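Local atomic coordinates of inositol 2-dehydrogenase/D-chiro-inositol 3-dehydrogenase (Lactobacillus casei, PDB entry 4MIE), a protein that oxidises myo-inositol and D-chiro-inositol to their keto derivatives, 2-keto-myo-inositol and 1-keto-D-chiro-inositol, probably with NAD(+) as the hydride acceptor. Residues G23-A28 with M284-R289; E108-T113 with I182-I187; V162-H167 with E253-T258. All coordinates share one frame; numbering follows the deposited sequence.

Interaction 1: residues G23-A28 with M284-R289; sequences GAMGRA and MSWINR
Ile287 packs against Ala24 and Ala28 where the first helix of the Rossmann domain, entered through a glycine-rich turn consistent with the GxGxxG dinucleotide-binding motif (Gly23 and Gly26 belong to it), meets the short helix 286-289 of the C-terminal domain. The two branches of Ile287 divide the work. CG1, beside the backbone N (chi1 -64°), carries Ile287 CD1 outward to Ala24, 3.7 Å from Ala24 CB and 3.6 Å from Ala24 O. On the other branch, Ile287 CG2 reaches one helical turn further and lies 3.7 Å from Ala28 CB. Met25 and Trp286 form a Met-aromatic contact alongside. With chi1 at 43°, Trp286 CG sits between its own backbone N and carbonyl carbon, and the far rim of the indole is brought up to the sulfur. Ile287 CG1 lies over one face of that indole, toward its rim. Met25, bent at both chi2 and chi3, offers its sulfur from the edge of the ring, 75° off the normal. Tyr294 of helix 291-306 touches both Met25 and Trp286, while Tyr248 also meets the indole. Met25 SD lies 3.3 Å from Trp286 CZ3 and 3.9 Å from Trp286 CH2.

Interaction 2: residues E108-T113 with I182-I187; sequences EKPLAT and ITDTLI
Lys109 reaches from the loop after strand 104-108 of the Rossmann domain to Asp184 on helix 180-197 of the C-terminal domain, and Pro110, preceded by a cis peptide, packs beside it. Glu108-Lys109-Pro110, with its cis proline, is consistent with the EKP motif of the Gfo/Idh/MocA family. The lysine side chain bends at chi2 and chi3 and brings NZ to the helix, on the side of Asp184 O and OD1. Lys109 NZ donates to Asp184 O at 3.1 Å, in the carbonyl plane and on a lone pair (C=O...N angle 119°). A longer salt bridge of 3.5 Å joins Lys109 NZ to Asp184 OD1, the carboxylate side chain crossing the lysine at about a right angle. Water 1 completes the set: it accepts from Lys109 NZ and donates to Lys109 O and to Asp184 OD1, the last at 2.8 Å. Asp184 O takes a second bond from a glycerol molecule, which also bonds to Thr185 OG1. By contrast, Thr183 O is buried with no polar partner in the model; the ring carbons CB, CG and CD of Pro110 face it, Pro110 CD nearest at 3.4 Å from Thr183 O. Ile187 lines the apolar side, Ile187 CG2 lying 3.7 Å from Lys109 CE. A backbone carbonyl, a carboxylate and a water therefore hold the lysine amine, a polar link between the two domains.

Interaction 3: residues V162-H167 with E253-T258; sequences VVRASH and EVIGET. With GOL (glycerol), chain R; GOL (glycerol), chain K.
Arg164 and Glu253 face each other as a hydrogen-bonded pair of antiparallel strands in the mixed sheet of the C-terminal domain, their side chains side by side and pointing the same way. Arg164 N donates to Glu253 O and Glu253 N to Arg164 O, both at 2.8 Å; Val162 and Ile255 form the next such pair, with Val163 and Val254 between them on the other face. Arg164 CB lies 4.0 Å from Glu253 OE1. Arg164 CG, set beside the backbone N (chi1 -55°), is 4.1 Å from Ile255 CD1. Arg164 CD passes 3.3 Å from O3 of the chain K glycerol, and the bend at chi3 beyond it turns NE to Gln237 OE1 of strand 235-241. At the tip, Arg164 NH1 donates to that same glycerol O3 at 2.8 Å, close to the guanidinium plane, and also bonds to Ala165 O of the third subunit, as NH2 does to its Gln237 O. Glu253 OE1 accepts from chain K glycerol O3 at 2.6 Å and also from O1 of the chain R glycerol. The Arg164 face thus meets the third subunit, whereas Val163 packs on Met193 of helix 180-197, and strand 160-168 lies between strands 249-256 and 235-241.

From the N terminus, the chain enters the first Rossmann helix at 23-28, and interaction 1 closes the longest loop when 284-289 returns to it. Both other contacts lie within that loop. Interaction 2 begins after strand 104-108 and closes at helix 180-197; interaction 3 opens at strand 160-168, before that closure, and closes only at strand 249-256, so the two cross. Interactions 1 and 2 each join the Rossmann domain to the C-terminal domain and meet where Met25 CG lies 4.2 Å from Glu108 CG. Interaction 3 stays within the C-terminal sheet, touching interaction 2 where His167 ND1 lies 3.1 Å from Thr185 O.

Interaction 1: residues G23-A28 with M284-R289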
loop_
_atom_site.group_PDB
_atom_site.type_symbol
_atom_site.label_atom_id
_atom_site.label_comp_id
_atom_site.label_asym_id
_atom_site.label_seq_id
_atom_site.Cartn_x
_atom_site.Cartn_y
_atom_site.Cartn_z
ATOM N N GLY D 23 5.790 -11.181 -34.070
ATOM C CA GLY D 23 5.174 -10.008 -33.515
ATOM C C GLY D 23 5.806 -9.693 -32.179
ATOM O O GLY D 23 6.898 -10.136 -31.906
ATOM N N ALA D 24 5.111 -8.930 -31.350
ATOM C CA ALA D 24 5.626 -8.552 -30.047
ATOM C C ALA D 24 6.008 -9.768 -29.183
ATOM O O ALA D 24 7.059 -9.810 -28.586
ATOM C CB ALA D 24 4.646 -7.646 -29.320
ATOM N N MET D 25 5.142 -10.764 -29.167
ATOM C CA MET D 25 5.340 -11.936 -28.338
ATOM C C MET D 25 6.479 -12.790 -28.871
ATOM O O MET D 25 7.337 -13.205 -28.126
ATOM C CB MET D 25 4.068 -12.748 -28.268
ATOM C CG MET D 25 4.082 -13.853 -27.240
ATOM S SD MET D 25 4.033 -13.345 -25.517
ATOM C CE MET D 25 5.727 -13.512 -25.044
ATOM N N GLY D 26 6.464 -13.034 -30.171
ATOM C CA GLY D 26 7.519 -13.763 -30.834
ATOM C C GLY D 26 8.875 -13.131 -30.626
ATOM O O GLY D 26 9.828 -13.795 -30.307
ATOM N N ARG D 27 8.934 -11.820 -30.806
ATOM C CA ARG D 27 10.122 -11.049 -30.511
ATOM C C ARG D 27 10.605 -11.250 -29.070
ATOM O O ARG D 27 11.778 -11.446 -28.825
ATOM C CB ARG D 27 9.902 -9.572 -30.831
ATOM C CG ARG D 27 9.904 -9.259 -32.311
ATOM C CD ARG D 27 9.548 -7.833 -32.597
ATOM N NE ARG D 27 10.513 -6.915 -32.043
ATOM C CZ ARG D 27 11.610 -6.532 -32.663
ATOM N NH1 ARG D 27 11.888 -6.983 -33.867
ATOM N NH2 ARG D 27 12.428 -5.708 -32.064
ATOM N N ALA D 28 9.678 -11.215 -28.132
ATOM C CA ALA D 28 9.999 -11.427 -26.737
ATOM C C ALA D 28 10.625 -12.812 -26.445
ATOM O O ALA D 28 11.566 -12.916 -25.701
ATOM C CB ALA D 28 8.777 -11.183 -25.875
ATOM N N MET D 284 2.243 -1.302 -18.434
ATOM C CA MET D 284 1.385 -1.186 -19.600
ATOM C C MET D 284 1.358 -2.408 -20.507
ATOM O O MET D 284 0.507 -2.512 -21.361
ATOM C CB MET D 284 1.732 0.049 -20.427
ATOM C CG MET D 284 1.621 1.337 -19.691
ATOM S SD MET D 284 -0.028 1.680 -19.124
ATOM C CE MET D 284 -0.850 1.644 -20.659
ATOM N N SER D 285 2.294 -3.323 -20.306
ATOM C CA SER D 285 2.443 -4.471 -21.185
ATOM C C SER D 285 2.420 -5.820 -20.488
ATOM O O SER D 285 3.165 -6.051 -19.567
ATOM C CB SER D 285 3.740 -4.361 -21.967
ATOM O OG SER D 285 4.090 -5.583 -22.557
ATOM N N TRP D 286 1.581 -6.714 -20.993
ATOM C CA TRP D 286 1.534 -8.073 -20.500
ATOM C C TRP D 286 2.848 -8.809 -20.689
ATOM O O TRP D 286 3.232 -9.604 -19.873
ATOM C CB TRP D 286 0.381 -8.865 -21.104
ATOM C CG TRP D 286 0.163 -8.698 -22.547
ATOM C CD1 TRP D 286 -0.520 -7.707 -23.155
ATOM C CD2 TRP D 286 0.575 -9.579 -23.575
ATOM N NE1 TRP D 286 -0.535 -7.892 -24.496
ATOM C CE2 TRP D 286 0.130 -9.043 -24.781
ATOM C CE3 TRP D 286 1.287 -10.768 -23.593
ATOM C CZ2 TRP D 286 0.375 -9.650 -25.984
ATOM C CZ3 TRP D 286 1.525 -11.357 -24.771
ATOM C CH2 TRP D 286 1.076 -10.811 -25.953
ATOM N N ILE D 287 3.540 -8.507 -21.772
ATOM C CA ILE D 287 4.860 -9.048 -22.005
ATOM C C ILE D 287 5.824 -8.736 -20.864
ATOM O O ILE D 287 6.505 -9.606 -20.392
ATOM C CB ILE D 287 5.407 -8.605 -23.376
ATOM C CG1 ILE D 287 4.524 -9.189 -24.480
ATOM C CG2 ILE D 287 6.881 -8.976 -23.523
ATOM C CD1 ILE D 287 4.898 -8.819 -25.848
ATOM N N ASN D 288 5.845 -7.492 -20.409
ATOM C CA ASN D 288 6.716 -7.102 -19.306
ATOM C C ASN D 288 6.265 -7.662 -17.963
ATOM O O ASN D 288 7.068 -8.079 -17.159
ATOM C CB ASN D 288 6.844 -5.586 -19.207
ATOM C CG ASN D 288 7.552 -4.973 -20.387
ATOM O OD1 ASN D 288 8.344 -5.619 -21.061
ATOM N ND2 ASN D 288 7.266 -3.712 -20.651
ATOM N N ARG D 289 4.964 -7.651 -17.741
ATOM C CA ARG D 289 4.384 -8.095 -16.491
ATOM C C ARG D 289 4.713 -9.557 -16.167
ATOM O O ARG D 289 4.999 -9.887 -15.043
ATOM C CB ARG D 289 2.876 -7.891 -16.542
ATOM C CG ARG D 289 2.067 -8.625 -15.497
ATOM C CD ARG D 289 2.440 -8.266 -14.119
ATOM N NE ARG D 289 1.641 -8.957 -13.137
ATOM C CZ ARG D 289 1.940 -10.120 -12.589
ATOM N NH1 ARG D 289 3.021 -10.775 -12.915
ATOM N NH2 ARG D 289 1.135 -10.625 -11.690
#

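Interaction 2: residues E108-T113 with I182-I187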
loop_
_atom_site.group_PDB
_atom_site.type_symbol
_atom_site.label_atom_id
_atom_site.label_comp_id
_atom_site.label_asym_id
_atom_site.label_seq_id
_atom_site.Cartn_x
_atom_site.Cartn_y
_atom_site.Cartn_z
ATOM N N GLU D 108 2.001 -20.836 -28.129
ATOM C CA GLU D 108 1.305 -19.885 -27.304
ATOM C C GLU D 108 -0.184 -20.220 -27.282
ATOM O O GLU D 108 -0.697 -20.863 -28.177
ATOM C CB GLU D 108 1.513 -18.462 -27.798
ATOM C CG GLU D 108 2.688 -17.772 -27.212
ATOM C CD GLU D 108 2.608 -17.614 -25.712
ATOM O OE1 GLU D 108 1.502 -17.596 -25.175
ATOM O OE2 GLU D 108 3.661 -17.523 -25.087
ATOM N N LYS D 109 -0.856 -19.776 -26.239
ATOM C CA LYS D 109 -2.297 -19.860 -26.186
ATOM C C LYS D 109 -2.924 -19.037 -27.310
ATOM O O LYS D 109 -2.313 -18.122 -27.817
ATOM C CB LYS D 109 -2.822 -19.418 -24.813
ATOM C CG LYS D 109 -2.013 -18.369 -24.103
ATOM C CD LYS D 109 -1.983 -17.056 -24.852
ATOM C CE LYS D 109 -3.355 -16.584 -25.267
ATOM N NZ LYS D 109 -3.284 -15.317 -26.034
ATOM N N PRO D 110 -4.138 -19.404 -27.725
ATOM C CA PRO D 110 -4.835 -20.630 -27.384
ATOM C C PRO D 110 -4.290 -21.787 -28.193
ATOM O O PRO D 110 -3.546 -21.566 -29.116
ATOM C CB PRO D 110 -6.244 -20.335 -27.847
ATOM C CG PRO D 110 -6.080 -19.441 -28.935
ATOM C CD PRO D 110 -4.993 -18.544 -28.546
ATOM N N LEU D 111 -4.655 -22.998 -27.831
ATOM C CA LEU D 111 -4.279 -24.151 -28.614
ATOM C C LEU D 111 -4.924 -24.069 -29.980
ATOM O O LEU D 111 -4.310 -24.358 -30.979
ATOM C CB LEU D 111 -4.668 -25.445 -27.915
ATOM C CG LEU D 111 -4.446 -26.735 -28.703
ATOM C CD1 LEU D 111 -3.005 -26.870 -29.028
ATOM C CD2 LEU D 111 -4.918 -27.964 -27.947
ATOM N N ALA D 112 -6.178 -23.669 -29.986
ATOM C CA ALA D 112 -6.928 -23.385 -31.185
ATOM C C ALA D 112 -8.014 -22.383 -30.828
ATOM O O ALA D 112 -8.234 -22.107 -29.674
ATOM C CB ALA D 112 -7.526 -24.628 -31.720
ATOM N N THR D 113 -8.675 -21.834 -31.829
ATOM C CA THR D 113 -9.774 -20.908 -31.590
ATOM C C THR D 113 -11.150 -21.554 -31.615
ATOM O O THR D 113 -12.157 -20.897 -31.447
ATOM C CB THR D 113 -9.742 -19.730 -32.525
ATOM O OG1 THR D 113 -9.696 -20.188 -33.871
ATOM C CG2 THR D 113 -8.542 -18.873 -32.208
ATOM N N ILE D 182 -12.449 -14.084 -25.352
ATOM C CA ILE D 182 -12.373 -15.396 -24.774
ATOM C C ILE D 182 -11.060 -16.106 -25.098
ATOM O O ILE D 182 -10.325 -16.488 -24.214
ATOM C CB ILE D 182 -13.548 -16.269 -25.240
ATOM C CG1 ILE D 182 -14.866 -15.496 -25.170
ATOM C CG2 ILE D 182 -13.585 -17.549 -24.439
ATOM C CD1 ILE D 182 -15.188 -14.982 -23.841
ATOM N N THR D 183 -10.791 -16.263 -26.382
ATOM C CA THR D 183 -9.702 -17.094 -26.846
ATOM C C THR D 183 -8.306 -16.513 -26.659
ATOM O O THR D 183 -7.357 -17.248 -26.545
ATOM C CB THR D 183 -9.872 -17.512 -28.322
ATOM O OG1 THR D 183 -9.808 -16.363 -29.160
ATOM C CG2 THR D 183 -11.185 -18.213 -28.517
ATOM N N ASP D 184 -8.196 -15.200 -26.635
ATOM C CA ASP D 184 -6.910 -14.556 -26.426
ATOM C C ASP D 184 -6.726 -14.129 -24.973
ATOM O O ASP D 184 -5.638 -14.176 -24.446
ATOM C CB ASP D 184 -6.756 -13.338 -27.347
ATOM C CG ASP D 184 -5.641 -13.486 -28.355
ATOM O OD1 ASP D 184 -5.342 -14.599 -28.780
ATOM O OD2 ASP D 184 -5.068 -12.469 -28.726
ATOM N N THR D 185 -7.808 -13.730 -24.334
ATOM C CA THR D 185 -7.722 -13.078 -23.049
ATOM C C THR D 185 -8.210 -13.924 -21.875
ATOM O O THR D 185 -7.423 -14.279 -21.034
ATOM C CB THR D 185 -8.406 -11.689 -23.078
ATOM O OG1 THR D 185 -7.757 -10.855 -24.032
ATOM C CG2 THR D 185 -8.330 -11.043 -21.752
ATOM N N LEU D 186 -9.490 -14.266 -21.854
ATOM C CA LEU D 186 -10.071 -15.073 -20.778
ATOM C C LEU D 186 -9.506 -16.491 -20.705
ATOM O O LEU D 186 -9.534 -17.110 -19.669
ATOM C CB LEU D 186 -11.599 -15.123 -20.885
ATOM C CG LEU D 186 -12.396 -15.748 -19.740
ATOM C CD1 LEU D 186 -12.249 -14.954 -18.501
ATOM C CD2 LEU D 186 -13.851 -15.922 -20.086
ATOM N N ILE D 187 -8.993 -16.972 -21.829
ATOM C CA ILE D 187 -8.314 -18.252 -21.891
ATOM C C ILE D 187 -7.335 -18.466 -20.743
ATOM O O ILE D 187 -7.217 -19.554 -20.232
ATOM C CB ILE D 187 -7.622 -18.478 -23.264
ATOM C CG1 ILE D 187 -7.429 -19.963 -23.531
ATOM C CG2 ILE D 187 -6.341 -17.784 -23.365
ATOM C CD1 ILE D 187 -8.687 -20.668 -23.853
HETATM O O HOH W 1 -2.662 -15.472 -29.021
#

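Interaction 3: residues V162-H167 with E253-T258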
loop_
_atom_site.group_PDB
_atom_site.type_symbol
_atom_site.label_atom_id
_atom_site.label_comp_id
_atom_site.label_asym_id
_atom_site.label_seq_id
_atom_site.Cartn_x
_atom_site.Cartn_y
_atom_site.Cartn_z
ATOM N N VAL D 162 -15.492 -18.544 -3.277
ATOM C CA VAL D 162 -15.637 -17.629 -4.393
ATOM C C VAL D 162 -14.243 -17.159 -4.808
ATOM O O VAL D 162 -13.376 -16.955 -3.981
ATOM C CB VAL D 162 -16.493 -16.392 -4.027
ATOM C CG1 VAL D 162 -16.599 -15.417 -5.177
ATOM C CG2 VAL D 162 -17.867 -16.792 -3.550
ATOM N N VAL D 163 -14.034 -17.035 -6.099
ATOM C CA VAL D 163 -12.853 -16.399 -6.620
ATOM C C VAL D 163 -13.289 -15.170 -7.399
ATOM O O VAL D 163 -14.209 -15.224 -8.174
ATOM C CB VAL D 163 -12.035 -17.329 -7.528
ATOM C CG1 VAL D 163 -10.826 -16.605 -8.104
ATOM C CG2 VAL D 163 -11.625 -18.580 -6.785
ATOM N N ARG D 164 -12.634 -14.059 -7.147
ATOM C CA ARG D 164 -12.843 -12.870 -7.933
ATOM C C ARG D 164 -11.545 -12.441 -8.605
ATOM O O ARG D 164 -10.506 -12.359 -7.984
ATOM C CB ARG D 164 -13.410 -11.760 -7.088
ATOM C CG ARG D 164 -14.661 -12.141 -6.380
ATOM C CD ARG D 164 -15.196 -10.997 -5.632
ATOM N NE ARG D 164 -16.497 -10.614 -6.120
ATOM C CZ ARG D 164 -17.163 -9.552 -5.711
ATOM N NH1 ARG D 164 -16.644 -8.758 -4.803
ATOM N NH2 ARG D 164 -18.336 -9.292 -6.214
ATOM N N ALA D 165 -11.625 -12.206 -9.895
ATOM C CA ALA D 165 -10.454 -11.899 -10.671
ATOM C C ALA D 165 -10.721 -10.808 -11.698
ATOM O O ALA D 165 -11.844 -10.612 -12.116
ATOM C CB ALA D 165 -9.950 -13.128 -11.348
ATOM N N SER D 166 -9.659 -10.128 -12.093
ATOM C CA SER D 166 -9.715 -9.164 -13.170
ATOM C C SER D 166 -8.582 -9.407 -14.182
ATOM O O SER D 166 -7.464 -9.637 -13.798
ATOM C CB SER D 166 -9.674 -7.716 -12.634
ATOM O OG SER D 166 -10.662 -7.463 -11.667
ATOM N N HIS D 167 -8.911 -9.359 -15.457
ATOM C CA HIS D 167 -7.940 -9.349 -16.544
ATOM C C HIS D 167 -8.092 -8.021 -17.321
ATOM O O HIS D 167 -8.984 -7.851 -18.126
ATOM C CB HIS D 167 -8.118 -10.579 -17.431
ATOM C CG HIS D 167 -6.964 -10.867 -18.338
ATOM N ND1 HIS D 167 -6.782 -12.090 -18.935
ATOM C CD2 HIS D 167 -5.946 -10.090 -18.766
ATOM C CE1 HIS D 167 -5.701 -12.050 -19.687
ATOM N NE2 HIS D 167 -5.175 -10.849 -19.600
ATOM N N GLU D 253 -8.357 -12.765 -6.302
ATOM C CA GLU D 253 -8.804 -12.807 -4.929
ATOM C C GLU D 253 -9.566 -14.105 -4.658
ATOM O O GLU D 253 -10.481 -14.430 -5.369
ATOM C CB GLU D 253 -9.677 -11.601 -4.622
ATOM C CG GLU D 253 -10.261 -11.590 -3.247
ATOM C CD GLU D 253 -11.223 -10.439 -3.012
ATOM O OE1 GLU D 253 -11.788 -9.930 -3.962
ATOM O OE2 GLU D 253 -11.410 -10.045 -1.868
ATOM N N VAL D 254 -9.163 -14.828 -3.628
ATOM C CA VAL D 254 -9.822 -16.064 -3.250
ATOM C C VAL D 254 -10.478 -15.906 -1.894
ATOM O O VAL D 254 -9.824 -15.651 -0.900
ATOM C CB VAL D 254 -8.864 -17.286 -3.238
ATOM C CG1 VAL D 254 -9.569 -18.514 -2.760
ATOM C CG2 VAL D 254 -8.263 -17.502 -4.601
ATOM N N ILE D 255 -11.791 -16.045 -1.901
ATOM C CA ILE D 255 -12.586 -15.965 -0.700
ATOM C C ILE D 255 -12.809 -17.350 -0.085
ATOM O O ILE D 255 -13.436 -18.207 -0.685
ATOM C CB ILE D 255 -13.893 -15.209 -0.923
ATOM C CG1 ILE D 255 -13.613 -13.744 -1.246
ATOM C CG2 ILE D 255 -14.768 -15.269 0.311
ATOM C CD1 ILE D 255 -13.722 -13.448 -2.620
ATOM N N GLY D 256 -12.263 -17.532 1.107
ATOM C CA GLY D 256 -12.322 -18.780 1.838
ATOM C C GLY D 256 -13.244 -18.747 3.033
ATOM O O GLY D 256 -13.730 -17.709 3.396
ATOM N N GLU D 257 -13.480 -19.901 3.636
ATOM C CA GLU D 257 -14.405 -20.014 4.754
ATOM C C GLU D 257 -13.952 -19.227 5.971
ATOM O O GLU D 257 -14.757 -18.649 6.662
ATOM C CB GLU D 257 -14.608 -21.477 5.141
ATOM C CG GLU D 257 -15.399 -22.299 4.158
ATOM C CD GLU D 257 -15.269 -23.784 4.409
ATOM O OE1 GLU D 257 -14.188 -24.235 4.791
ATOM O OE2 GLU D 257 -16.261 -24.487 4.223
ATOM N N THR D 258 -12.654 -19.220 6.218
ATOM C CA THR D 258 -12.096 -18.574 7.389
ATOM C C THR D 258 -11.147 -17.405 7.078
ATOM O O THR D 258 -10.610 -16.801 7.975
ATOM C CB THR D 258 -11.310 -19.557 8.250
ATOM O OG1 THR D 258 -10.153 -19.971 7.536
ATOM C CG2 THR D 258 -12.157 -20.753 8.643
HETATM C C1 GOL R . -10.253 -9.020 -7.039
HETATM O O1 GOL R . -10.631 -8.398 -5.844
HETATM C C2 GOL R . -10.571 -8.199 -8.285
HETATM O O2 GOL R . -10.780 -9.089 -9.343
HETATM C C3 GOL R . -11.780 -7.282 -8.140
HETATM O O3 GOL R . -12.162 -6.749 -9.365
HETATM C C1 GOL K . -13.920 -4.990 -4.749
HETATM O O1 GOL K . -12.634 -4.869 -5.256
HETATM C C2 GOL K . -14.054 -6.190 -3.829
HETATM O O2 GOL K . -15.384 -6.244 -3.430
HETATM C C3 GOL K . -13.753 -7.475 -4.587
HETATM O O3 GOL K . -14.000 -8.590 -3.791
#